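Local coordinates for protein eukaryotic translation initiation factor 5A-2 (Arabidopsis thaliana, PDB 3HKS) that helps stalled ribosomes resume elongation and termination, notably on polyproline stretches, by binding between their exit and peptidyl sites, at residues H39-S53 and H66-D80. Sequence-based numbering, arbitrary orientation.
Sequences HIVIKNRPCKVVEVS and HFVAIDIFTAKKLED
Ala69 CB sits 3.4 Å from Cys47 CB, a tight pairing, with Ile40 CG2 and Ile42 CD1 also packed against the Ala69 methyl. Ile40, its CG1 branch anti to the backbone N (chi1 -166°), lays CD1 over one face of the Phe67 ring, 3.9 Å from the centroid, a CH-pi contact; Val49 and Val52 border the same ring. Leu78 CD1 touches Cys47 SG at 3.7 Å, while the Ile42 side chain runs antiparallel alongside that of Leu78, its CG2 against Leu78 CB. These residues share the largely buried face of an antiparallel sheet in the SH3-like N-terminal domain, where strands 45-55 and 64-71 form the central hairpin. A classic beta bulge interrupts their pairing: Val68 O accepts from both Val50 N (3.0 Å) and Glu51 N (3.2 Å). Further along, Ile72 N donates to Pro46 O. At this end Arg45 grips Asp71 side-on in a salt bridge, Arg45 NE meeting Asp71 OD2 at 2.6 Å and Arg45 NH2 meeting Asp71 OD1 at 3.0 Å, their planes 23° apart. Asp71 OD1 also accepts from Phe73 N, closing an Asx turn, and from Thr74 N, extending it to an Asx motif; three donors thus limit carboxylate rotation. Arg45 NH1 forms a second salt bridge, with Glu154 of the OB-fold domain.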
# COMPACT_ATOMS: atom_id res chain seq x y z
N HIS A 39 9.22 0.20 -5.14
CA HIS A 39 8.34 -0.96 -5.25
C HIS A 39 8.51 -1.73 -6.56
O HIS A 39 8.97 -1.19 -7.57
CB HIS A 39 6.87 -0.55 -5.06
CG HIS A 39 6.59 0.07 -3.73
ND1 HIS A 39 6.75 1.41 -3.48
CD2 HIS A 39 6.19 -0.48 -2.55
CE1 HIS A 39 6.46 1.68 -2.22
NE2 HIS A 39 6.12 0.54 -1.63
N ILE A 40 8.08 -2.97 -6.52
CA ILE A 40 8.21 -3.89 -7.63
C ILE A 40 7.07 -4.90 -7.51
O ILE A 40 6.60 -5.17 -6.41
CB ILE A 40 9.60 -4.58 -7.58
CG1 ILE A 40 9.94 -5.30 -8.88
CG2 ILE A 40 9.73 -5.52 -6.36
CD1 ILE A 40 11.26 -6.09 -8.81
N VAL A 41 6.59 -5.42 -8.64
CA VAL A 41 5.64 -6.53 -8.63
C VAL A 41 6.41 -7.85 -8.74
O VAL A 41 7.22 -8.03 -9.67
CB VAL A 41 4.59 -6.44 -9.78
CG1 VAL A 41 3.67 -7.64 -9.77
CG2 VAL A 41 3.78 -5.16 -9.69
N ILE A 42 6.17 -8.75 -7.78
CA ILE A 42 6.69 -10.11 -7.80
C ILE A 42 5.50 -11.04 -7.59
O ILE A 42 4.74 -10.86 -6.63
CB ILE A 42 7.76 -10.37 -6.70
CG1 ILE A 42 8.91 -9.38 -6.81
CG2 ILE A 42 8.28 -11.82 -6.79
CD1 ILE A 42 9.95 -9.45 -5.67
N LYS A 43 5.31 -12.00 -8.49
CA LYS A 43 4.20 -12.96 -8.43
C LYS A 43 2.85 -12.26 -8.22
O LYS A 43 2.04 -12.68 -7.39
CB LYS A 43 4.43 -14.02 -7.34
CG LYS A 43 5.87 -14.56 -7.24
CD LYS A 43 6.00 -15.94 -7.87
CE LYS A 43 5.67 -17.03 -6.85
NZ LYS A 43 6.64 -17.05 -5.70
N ASN A 44 2.65 -11.18 -8.99
CA ASN A 44 1.43 -10.36 -8.97
C ASN A 44 1.14 -9.70 -7.61
O ASN A 44 0.00 -9.35 -7.31
CB ASN A 44 0.22 -11.14 -9.53
CG ASN A 44 -0.82 -10.23 -10.22
OD1 ASN A 44 -2.02 -10.35 -9.96
ND2 ASN A 44 -0.36 -9.34 -11.12
N ARG A 45 2.19 -9.51 -6.81
CA ARG A 45 2.07 -8.91 -5.48
C ARG A 45 2.88 -7.61 -5.41
O ARG A 45 4.02 -7.58 -5.84
CB ARG A 45 2.53 -9.88 -4.37
CG ARG A 45 1.71 -11.16 -4.24
CD ARG A 45 0.23 -10.88 -3.88
NE ARG A 45 0.15 -10.06 -2.68
CZ ARG A 45 -0.93 -9.40 -2.27
NH1 ARG A 45 -2.06 -9.46 -2.98
NH2 ARG A 45 -0.88 -8.69 -1.16
N PRO A 46 2.27 -6.53 -4.89
CA PRO A 46 3.04 -5.29 -4.73
C PRO A 46 3.98 -5.36 -3.52
O PRO A 46 3.53 -5.60 -2.41
CB PRO A 46 1.96 -4.22 -4.54
CG PRO A 46 0.74 -4.99 -3.97
CD PRO A 46 0.85 -6.41 -4.48
N CYS A 47 5.28 -5.19 -3.75
CA CYS A 47 6.26 -5.35 -2.69
C CYS A 47 7.16 -4.14 -2.59
O CYS A 47 7.46 -3.52 -3.60
CB CYS A 47 7.11 -6.60 -2.90
SG CYS A 47 6.20 -8.09 -3.24
N LYS A 48 7.60 -3.82 -1.38
CA LYS A 48 8.60 -2.76 -1.19
C LYS A 48 9.98 -3.39 -1.22
O LYS A 48 10.23 -4.36 -0.53
CB LYS A 48 8.41 -2.00 0.12
CG LYS A 48 9.56 -1.03 0.40
CD LYS A 48 9.32 -0.11 1.56
CE LYS A 48 8.97 1.28 1.04
NZ LYS A 48 9.34 2.37 1.99
N VAL A 49 10.87 -2.80 -2.02
CA VAL A 49 12.24 -3.30 -2.17
C VAL A 49 13.09 -2.96 -0.93
O VAL A 49 13.27 -1.78 -0.59
CB VAL A 49 12.92 -2.77 -3.48
CG1 VAL A 49 14.34 -3.32 -3.60
CG2 VAL A 49 12.10 -3.18 -4.71
N VAL A 50 13.60 -4.01 -0.29
CA VAL A 50 14.46 -3.87 0.90
C VAL A 50 15.95 -4.18 0.65
O VAL A 50 16.83 -3.68 1.36
CB VAL A 50 13.90 -4.68 2.14
CG1 VAL A 50 12.55 -4.10 2.62
CG2 VAL A 50 13.79 -6.17 1.85
N GLU A 51 16.24 -4.97 -0.38
CA GLU A 51 17.63 -5.27 -0.77
C GLU A 51 17.77 -5.35 -2.29
O GLU A 51 16.97 -5.99 -2.96
CB GLU A 51 18.10 -6.59 -0.12
CG GLU A 51 18.00 -6.62 1.43
CD GLU A 51 18.22 -8.02 2.04
OE1 GLU A 51 17.50 -8.36 3.02
OE2 GLU A 51 19.11 -8.76 1.56
N VAL A 52 18.80 -4.69 -2.82
CA VAL A 52 19.17 -4.84 -4.23
C VAL A 52 20.64 -5.21 -4.31
O VAL A 52 21.49 -4.52 -3.73
CB VAL A 52 19.01 -3.52 -5.04
CG1 VAL A 52 19.31 -3.76 -6.53
CG2 VAL A 52 17.62 -2.91 -4.86
N SER A 53 20.95 -6.29 -5.03
CA SER A 53 22.33 -6.59 -5.41
C SER A 53 22.46 -6.97 -6.89
O SER A 53 21.48 -7.35 -7.54
CB SER A 53 22.96 -7.65 -4.49
OG SER A 53 22.29 -8.88 -4.58
N HIS A 66 19.31 -8.61 -8.36
CA HIS A 66 18.75 -9.58 -7.43
C HIS A 66 17.93 -8.80 -6.40
O HIS A 66 18.48 -8.01 -5.64
CB HIS A 66 19.88 -10.37 -6.74
CG HIS A 66 20.82 -11.06 -7.68
ND1 HIS A 66 21.11 -12.41 -7.59
CD2 HIS A 66 21.52 -10.60 -8.74
CE1 HIS A 66 21.94 -12.74 -8.56
NE2 HIS A 66 22.21 -11.66 -9.27
N PHE A 67 16.62 -9.02 -6.39
CA PHE A 67 15.73 -8.27 -5.49
C PHE A 67 15.27 -9.08 -4.30
O PHE A 67 14.87 -10.24 -4.44
CB PHE A 67 14.49 -7.76 -6.25
CG PHE A 67 14.82 -6.80 -7.35
CD1 PHE A 67 15.33 -5.55 -7.06
CD2 PHE A 67 14.64 -7.16 -8.68
CE1 PHE A 67 15.65 -4.66 -8.08
CE2 PHE A 67 14.95 -6.27 -9.71
CZ PHE A 67 15.45 -5.03 -9.41
N VAL A 68 15.30 -8.46 -3.12
CA VAL A 68 14.53 -8.94 -1.97
C VAL A 68 13.49 -7.86 -1.66
O VAL A 68 13.82 -6.69 -1.52
CB VAL A 68 15.43 -9.24 -0.72
CG1 VAL A 68 14.60 -9.84 0.41
CG2 VAL A 68 16.58 -10.19 -1.08
N ALA A 69 12.23 -8.26 -1.56
CA ALA A 69 11.14 -7.30 -1.39
C ALA A 69 10.07 -7.81 -0.43
O ALA A 69 9.91 -9.02 -0.26
CB ALA A 69 10.54 -6.92 -2.76
N ILE A 70 9.33 -6.90 0.19
CA ILE A 70 8.31 -7.29 1.19
C ILE A 70 6.90 -6.92 0.73
O ILE A 70 6.61 -5.75 0.47
CB ILE A 70 8.61 -6.65 2.60
CG1 ILE A 70 10.05 -6.97 3.07
CG2 ILE A 70 7.55 -7.06 3.65
CD1 ILE A 70 10.33 -8.43 3.36
N ASP A 71 6.03 -7.93 0.63
CA ASP A 71 4.63 -7.71 0.25
C ASP A 71 4.02 -6.63 1.17
O ASP A 71 4.05 -6.78 2.39
CB ASP A 71 3.86 -9.02 0.38
CG ASP A 71 2.44 -8.93 -0.14
OD1 ASP A 71 1.72 -7.96 0.19
OD2 ASP A 71 2.04 -9.85 -0.88
N ILE A 72 3.51 -5.55 0.57
CA ILE A 72 3.07 -4.38 1.36
C ILE A 72 1.79 -4.58 2.18
O ILE A 72 1.49 -3.79 3.08
CB ILE A 72 3.00 -3.06 0.52
CG1 ILE A 72 1.78 -3.04 -0.41
CG2 ILE A 72 4.33 -2.81 -0.23
CD1 ILE A 72 1.56 -1.68 -1.12
N PHE A 73 1.04 -5.64 1.88
CA PHE A 73 -0.17 -5.98 2.62
C PHE A 73 0.01 -7.19 3.54
O PHE A 73 -0.53 -7.21 4.64
CB PHE A 73 -1.35 -6.23 1.67
CG PHE A 73 -1.74 -5.02 0.85
CD1 PHE A 73 -2.31 -3.91 1.46
CD2 PHE A 73 -1.52 -5.00 -0.52
CE1 PHE A 73 -2.66 -2.80 0.72
CE2 PHE A 73 -1.87 -3.89 -1.27
CZ PHE A 73 -2.44 -2.79 -0.66
N THR A 74 0.78 -8.19 3.10
CA THR A 74 0.91 -9.45 3.84
C THR A 74 2.22 -9.54 4.62
O THR A 74 2.37 -10.41 5.49
CB THR A 74 0.75 -10.69 2.95
OG1 THR A 74 1.92 -10.88 2.15
CG2 THR A 74 -0.48 -10.58 2.04
N ALA A 75 3.17 -8.65 4.30
CA ALA A 75 4.49 -8.64 4.94
C ALA A 75 5.36 -9.86 4.61
O ALA A 75 6.43 -10.05 5.20
CB ALA A 75 4.37 -8.43 6.46
N LYS A 76 4.90 -10.70 3.68
CA LYS A 76 5.71 -11.83 3.22
C LYS A 76 6.88 -11.36 2.35
O LYS A 76 6.75 -10.43 1.54
CB LYS A 76 4.85 -12.85 2.48
CG LYS A 76 3.92 -13.63 3.42
CD LYS A 76 2.90 -14.47 2.63
CE LYS A 76 1.99 -15.28 3.56
NZ LYS A 76 1.08 -16.17 2.77
N LYS A 77 8.03 -12.00 2.54
CA LYS A 77 9.23 -11.71 1.77
C LYS A 77 9.16 -12.44 0.43
O LYS A 77 8.86 -13.63 0.40
CB LYS A 77 10.48 -12.15 2.54
CG LYS A 77 11.79 -12.04 1.76
CD LYS A 77 13.00 -12.04 2.69
CE LYS A 77 13.43 -13.46 3.06
NZ LYS A 77 14.37 -13.46 4.24
N LEU A 78 9.40 -11.71 -0.66
CA LEU A 78 9.47 -12.32 -1.99
C LEU A 78 10.76 -11.91 -2.69
O LEU A 78 11.38 -10.92 -2.32
CB LEU A 78 8.24 -11.95 -2.85
CG LEU A 78 6.89 -12.57 -2.48
CD1 LEU A 78 5.75 -11.77 -3.06
CD2 LEU A 78 6.78 -14.04 -2.93
N GLU A 79 11.17 -12.69 -3.68
CA GLU A 79 12.46 -12.45 -4.36
C GLU A 79 12.34 -12.63 -5.87
O GLU A 79 11.48 -13.37 -6.35
CB GLU A 79 13.55 -13.39 -3.82
CG GLU A 79 13.86 -13.23 -2.34
CD GLU A 79 14.89 -14.25 -1.85
OE1 GLU A 79 14.48 -15.29 -1.28
OE2 GLU A 79 16.10 -14.01 -2.04
N ASP A 80 13.23 -11.97 -6.60
CA ASP A 80 13.29 -12.10 -8.05
C ASP A 80 14.73 -11.85 -8.48
O ASP A 80 15.47 -11.13 -7.81
CB ASP A 80 12.35 -11.08 -8.71
CG ASP A 80 11.66 -11.61 -9.97
OD1 ASP A 80 12.02 -12.72 -10.46
OD2 ASP A 80 10.75 -10.91 -10.48
O HOH W 1 19.55 -9.10 -3.09